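Local structure of putative cell filamentation protein (Bartonella quintana, 4N67) at residues Gln172-Tyr176 / Thr212-Leu218. The protein is a putative Fic-domain effector, translocated by the VirB system, that binds ADP and probably transfers AMP onto target proteins. The protein carries 2 engineered substitutions. Residues are numbered along the deposited sequence; the frame is centred on the assembly and turned at random.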
loop_
_atom_site.group_PDB
_atom_site.type_symbol
_atom_site.label_atom_id
_atom_site.label_comp_id
_atom_site.label_asym_id
_atom_site.label_seq_id
_atom_site.Cartn_x
_atom_site.Cartn_y
_atom_site.Cartn_z
ATOM N N GLN A 172 -12.158 9.100 -2.426
ATOM C CA GLN A 172 -12.883 9.642 -3.555
ATOM C C GLN A 172 -14.299 9.101 -3.611
ATOM O O GLN A 172 -15.263 9.857 -3.803
ATOM C CB GLN A 172 -12.149 9.355 -4.854
ATOM C CG GLN A 172 -12.820 9.927 -6.102
ATOM C CD GLN A 172 -12.099 9.518 -7.374
ATOM O OE1 GLN A 172 -11.037 8.881 -7.339
ATOM N NE2 GLN A 172 -12.683 9.858 -8.514
ATOM N N ALA A 173 -14.442 7.809 -3.389
ATOM C CA ALA A 173 -15.766 7.228 -3.428
ATOM C C ALA A 173 -16.631 7.651 -2.223
ATOM O O ALA A 173 -17.866 7.571 -2.301
ATOM C CB ALA A 173 -15.674 5.725 -3.538
ATOM N N ALA A 174 -16.004 8.099 -1.134
ATOM C CA ALA A 174 -16.698 8.528 0.098
ATOM C C ALA A 174 -16.939 10.018 0.116
ATOM O O ALA A 174 -17.510 10.507 1.111
ATOM C CB ALA A 174 -15.904 8.135 1.324
ATOM N N GLY A 175 -16.506 10.719 -0.937
ATOM C CA GLY A 175 -16.656 12.183 -1.039
ATOM C C GLY A 175 -15.521 13.012 -0.458
ATOM O O GLY A 175 -15.677 14.208 -0.250
ATOM N N TYR A 176 -14.366 12.414 -0.232
ATOM C CA TYR A 176 -13.221 13.144 0.348
ATOM C C TYR A 176 -11.984 13.040 -0.531
ATOM O O TYR A 176 -11.678 11.960 -1.078
ATOM C CB TYR A 176 -12.910 12.577 1.723
ATOM C CG TYR A 176 -13.929 12.932 2.775
ATOM C CD1 TYR A 176 -13.894 14.171 3.381
ATOM C CD2 TYR A 176 -14.965 12.045 3.155
ATOM C CE1 TYR A 176 -14.815 14.544 4.332
ATOM C CE2 TYR A 176 -15.891 12.420 4.110
ATOM C CZ TYR A 176 -15.818 13.669 4.703
ATOM O OH TYR A 176 -16.745 14.094 5.661
ATOM N N THR A 212 -6.793 15.786 4.193
ATOM C CA THR A 212 -8.116 15.445 3.652
ATOM C C THR A 212 -9.027 16.661 3.639
ATOM O O THR A 212 -9.031 17.467 4.579
ATOM C CB THR A 212 -8.774 14.325 4.492
ATOM O OG1 THR A 212 -7.912 13.187 4.524
ATOM C CG2 THR A 212 -10.109 13.896 3.897
ATOM N N HIS A 213 -9.799 16.815 2.567
ATOM C CA HIS A 213 -10.908 17.762 2.569
ATOM C C HIS A 213 -12.103 17.174 1.849
ATOM O O HIS A 213 -11.934 16.310 0.997
ATOM C CB HIS A 213 -10.502 19.131 1.968
ATOM C CG HIS A 213 -10.155 19.107 0.505
ATOM N ND1 HIS A 213 -11.091 18.997 -0.503
ATOM C CD2 HIS A 213 -8.959 19.232 -0.110
ATOM C CE1 HIS A 213 -10.482 19.064 -1.672
ATOM N NE2 HIS A 213 -9.192 19.192 -1.460
ATOM N N PRO A 214 -13.317 17.619 2.209
ATOM C CA PRO A 214 -14.469 17.146 1.456
ATOM C C PRO A 214 -14.465 17.671 0.022
ATOM O O PRO A 214 -14.109 18.818 -0.218
ATOM C CB PRO A 214 -15.653 17.681 2.252
ATOM C CG PRO A 214 -15.128 18.887 2.930
ATOM C CD PRO A 214 -13.714 18.548 3.284
ATOM N N GLN A 215 -14.862 16.842 -0.936
ATOM C CA GLN A 215 -14.897 17.290 -2.339
ATOM C C GLN A 215 -16.069 18.251 -2.572
ATOM O O GLN A 215 -17.014 18.262 -1.796
ATOM C CB GLN A 215 -14.980 16.099 -3.304
ATOM C CG GLN A 215 -13.810 15.119 -3.155
ATOM C CD GLN A 215 -13.920 13.850 -4.001
ATOM O OE1 GLN A 215 -14.934 13.134 -3.985
ATOM N NE2 GLN A 215 -12.856 13.553 -4.728
ATOM N N LYS A 216 -15.996 19.022 -3.659
ATOM C CA LYS A 216 -17.077 19.955 -4.055
ATOM C C LYS A 216 -18.469 19.340 -4.012
ATOM O O LYS A 216 -19.390 19.923 -3.446
ATOM C CB LYS A 216 -16.835 20.508 -5.468
ATOM N N SER A 217 -18.612 18.160 -4.615
ATOM C CA SER A 217 -19.880 17.433 -4.627
ATOM C C SER A 217 -20.425 17.148 -3.224
ATOM O O SER A 217 -21.611 17.319 -2.967
ATOM C CB SER A 217 -19.727 16.122 -5.428
ATOM O OG SER A 217 -18.398 15.618 -5.355
ATOM N N LEU A 218 -19.557 16.730 -2.313
ATOM C CA LEU A 218 -19.963 16.477 -0.934
ATOM C C LEU A 218 -20.348 17.785 -0.219
ATOM O O LEU A 218 -21.245 17.793 0.631
ATOM C CB LEU A 218 -18.838 15.750 -0.180
ATOM C CG LEU A 218 -19.220 15.094 1.146
ATOM C CD1 LEU A 218 -20.208 13.949 0.937
ATOM C CD2 LEU A 218 -17.986 14.599 1.872
#
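Leu218 lays its CD2 methyl over one face of the Tyr176 ring. The methyl carbon of Leu218 CD2 lies 3.9 Å from the centroid of that ring, 18° off its normal, and forms a CH-pi contact. It is displaced toward the hydroxyl end, with Tyr176 CZ 3.7 Å from Leu218 CD2. In Leu218, CG stands anti to the backbone N (chi1 -165°), which places CD2 against the tyrosine ring. Pro214 and Thr212 meet the same ring obliquely. Tyr176 CE1 is 3.9 Å from Pro214 CB, while Thr212 CG2 touches both CB and CD1 of Tyr176, at 3.8 Å each, and reaches the ring at its root. The ring also stacks with Phe138 of helix 135-152, and its hydroxyl is hydrogen-bonded to the carbonyl of Leu133. These partners help fix the tilt of the ring.

The backbones are joined beside it. Gln215 N donates to Gly175 O over 2.8 Å, an almost straight bond at 179°. Gln215 sits at the N-cap position before helix 216-220, and the aliphatic part of its side chain passes over the Gly175-Tyr176 backbone, with Gln215 CG 3.6 Å from Gly175 O. His213 ND1 is hydrogen-bonded to Pro214 O within its own segment, from above the carbonyl plane.

Gly175, with positive phi, is the first residue to leave the helical backbone angles and forms a Schellman motif. The chain then enters strand 176-178, which pairs antiparallel with strand 212-214. Tyr176 and Pro214 are a non-hydrogen-bonded pair. The result is a small two-stranded antiparallel sheet at the edge of the helical Fic fold, away from the ADP pocket.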